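PDB 3VDG: probable glucarate dehydratase from Mycobacterium smegmatis str. MC2 155, which probably dehydrates glucarate or a related acid sugar, as a metal-dependent member of the enolase superfamily. Local coordinates for residues L57-Q62 and E83-A88. Numbering follows the deposited sequence.
Sequences LRAVIQ and ERLQAA
Leu-85 projects from helix 79-92 toward strand 55-65 and sets one methyl, CD1, against two residues on the same face of the strand. Its CD1 lies 4.1 Å from Ala-59 CB, the nearest approach between the two segments, and 4.3 Å from Ile-61 CD1. The leucine gets there with CG anti to its carbonyl carbon (chi1 -68°) and CD1 anti to CA (chi2 173°), which extends that methyl toward the strand. Ile-61 meets it by bending: its CB does not aim at the helix, but chi2 of 70° swings CD1 round to the leucine methyl. All three are buried and the contact is purely apolar, with no hydrogen bond across it. This is the helical layer of the N-terminal capping domain lying on its three-stranded antiparallel sheet, an arrangement known from the enolase superfamily, where Ala-59 and Ile-61 belong to the central strand. Thr-75 of the neighbouring strand also touches Leu-85, and Pro-138 of helix 131-151 touches Ile-61. The backbones come no nearer than 9.0 Å (Ile-61 CA to Leu-85 CA), leaving side chains alone to bridge them, and only 87 Å² is buried. Glu-83 faces solvent; Gln-86, exposed at the flank, rests on Val-35.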
loop_
_atom_site.group_PDB
_atom_site.type_symbol
_atom_site.label_atom_id
_atom_site.label_comp_id
_atom_site.label_asym_id
_atom_site.label_seq_id
_atom_site.Cartn_x
_atom_site.Cartn_y
_atom_site.Cartn_z
ATOM N N LEU A 57 13.996 27.030 5.397
ATOM C CA LEU A 57 12.669 27.455 4.898
ATOM C C LEU A 57 11.664 26.300 4.865
ATOM O O LEU A 57 12.023 25.187 4.498
ATOM C CB LEU A 57 12.794 27.979 3.463
ATOM C CG LEU A 57 13.841 29.045 3.149
ATOM C CD1 LEU A 57 13.788 29.372 1.656
ATOM C CD2 LEU A 57 13.653 30.275 4.008
ATOM N N ARG A 58 10.412 26.557 5.240
ATOM C CA ARG A 58 9.320 25.577 5.055
ATOM C C ARG A 58 8.075 26.341 4.614
ATOM O O ARG A 58 8.021 27.576 4.747
ATOM C CB ARG A 58 9.030 24.801 6.343
ATOM C CG ARG A 58 10.244 24.088 6.927
ATOM C CD ARG A 58 10.656 22.881 6.103
ATOM N NE ARG A 58 9.792 21.727 6.367
ATOM C CZ ARG A 58 9.931 20.562 5.765
ATOM N NH1 ARG A 58 10.903 20.390 4.857
ATOM N NH2 ARG A 58 9.103 19.572 6.068
ATOM N N ALA A 59 7.113 25.628 4.036
ATOM C CA ALA A 59 5.819 26.216 3.680
ATOM C C ALA A 59 4.760 25.485 4.492
ATOM O O ALA A 59 4.739 24.255 4.543
ATOM C CB ALA A 59 5.544 26.089 2.184
ATOM N N VAL A 60 3.927 26.249 5.174
ATOM C CA VAL A 60 2.807 25.700 5.945
ATOM C C VAL A 60 1.561 25.756 5.089
ATOM O O VAL A 60 1.228 26.816 4.510
ATOM C CB VAL A 60 2.590 26.507 7.228
ATOM C CG1 VAL A 60 1.266 26.114 7.897
ATOM C CG2 VAL A 60 3.776 26.300 8.178
ATOM N N ILE A 61 0.885 24.614 4.970
ATOM C CA ILE A 61 -0.389 24.526 4.266
ATOM C C ILE A 61 -1.511 24.489 5.280
ATOM O O ILE A 61 -1.506 23.667 6.193
ATOM C CB ILE A 61 -0.507 23.269 3.358
ATOM C CG1 ILE A 61 0.237 23.469 2.034
ATOM C CG2 ILE A 61 -1.964 22.997 2.986
ATOM C CD1 ILE A 61 1.737 23.499 2.175
ATOM N N GLN A 62 -2.463 25.405 5.124
ATOM C CA GLN A 62 -3.707 25.354 5.895
ATOM C C GLN A 62 -4.783 25.073 4.864
ATOM O O GLN A 62 -5.024 25.882 3.956
ATOM C CB GLN A 62 -3.961 26.677 6.622
ATOM C CG GLN A 62 -3.205 26.808 7.940
ATOM C CD GLN A 62 -3.229 28.232 8.485
ATOM O OE1 GLN A 62 -2.745 29.158 7.838
ATOM N NE2 GLN A 62 -3.791 28.405 9.675
ATOM N N GLU A 83 5.145 28.167 -6.181
ATOM C CA GLU A 83 4.304 28.327 -7.374
ATOM C C GLU A 83 3.537 27.052 -7.674
ATOM O O GLU A 83 2.359 27.097 -8.035
ATOM C CB GLU A 83 5.157 28.662 -8.602
ATOM C CG GLU A 83 5.903 29.981 -8.492
ATOM C CD GLU A 83 6.863 30.216 -9.647
ATOM O OE1 GLU A 83 6.986 29.335 -10.527
ATOM O OE2 GLU A 83 7.502 31.290 -9.672
ATOM N N ARG A 84 4.207 25.908 -7.574
ATOM C CA ARG A 84 3.509 24.640 -7.801
ATOM C C ARG A 84 2.428 24.406 -6.752
ATOM O O ARG A 84 1.345 23.907 -7.074
ATOM C CB ARG A 84 4.490 23.459 -7.814
ATOM C CG ARG A 84 5.298 23.406 -9.113
ATOM C CD ARG A 84 6.533 22.534 -8.950
ATOM N NE ARG A 84 7.326 22.490 -10.180
ATOM C CZ ARG A 84 8.571 22.030 -10.255
ATOM N NH1 ARG A 84 9.183 21.556 -9.175
ATOM N NH2 ARG A 84 9.205 22.030 -11.418
ATOM N N LEU A 85 2.726 24.744 -5.504
ATOM C CA LEU A 85 1.750 24.556 -4.439
ATOM C C LEU A 85 0.509 25.414 -4.728
ATOM O O LEU A 85 -0.613 24.980 -4.488
ATOM C CB LEU A 85 2.334 24.921 -3.082
ATOM C CG LEU A 85 3.441 24.010 -2.551
ATOM C CD1 LEU A 85 4.032 24.606 -1.280
ATOM C CD2 LEU A 85 2.900 22.608 -2.308
ATOM N N GLN A 86 0.712 26.608 -5.236
ATOM C CA GLN A 86 -0.415 27.508 -5.567
ATOM C C GLN A 86 -1.235 26.912 -6.702
ATOM O O GLN A 86 -2.407 26.924 -6.643
ATOM C CB GLN A 86 0.086 28.911 -5.947
ATOM C CG GLN A 86 0.606 29.707 -4.764
ATOM C CD GLN A 86 -0.479 29.976 -3.737
ATOM O OE1 GLN A 86 -1.628 30.246 -4.091
ATOM N NE2 GLN A 86 -0.124 29.900 -2.463
ATOM N N ALA A 87 -0.595 26.373 -7.716
ATOM C CA ALA A 87 -1.317 25.749 -8.818
ATOM C C ALA A 87 -2.116 24.505 -8.345
ATOM O O ALA A 87 -3.240 24.269 -8.786
ATOM C CB ALA A 87 -0.358 25.387 -9.944
ATOM N N ALA A 88 -1.538 23.744 -7.422
ATOM C CA ALA A 88 -2.185 22.558 -6.861
ATOM C C ALA A 88 -3.403 22.967 -6.066
ATOM O O ALA A 88 -4.472 22.377 -6.198
ATOM C CB ALA A 88 -1.212 21.801 -5.949
#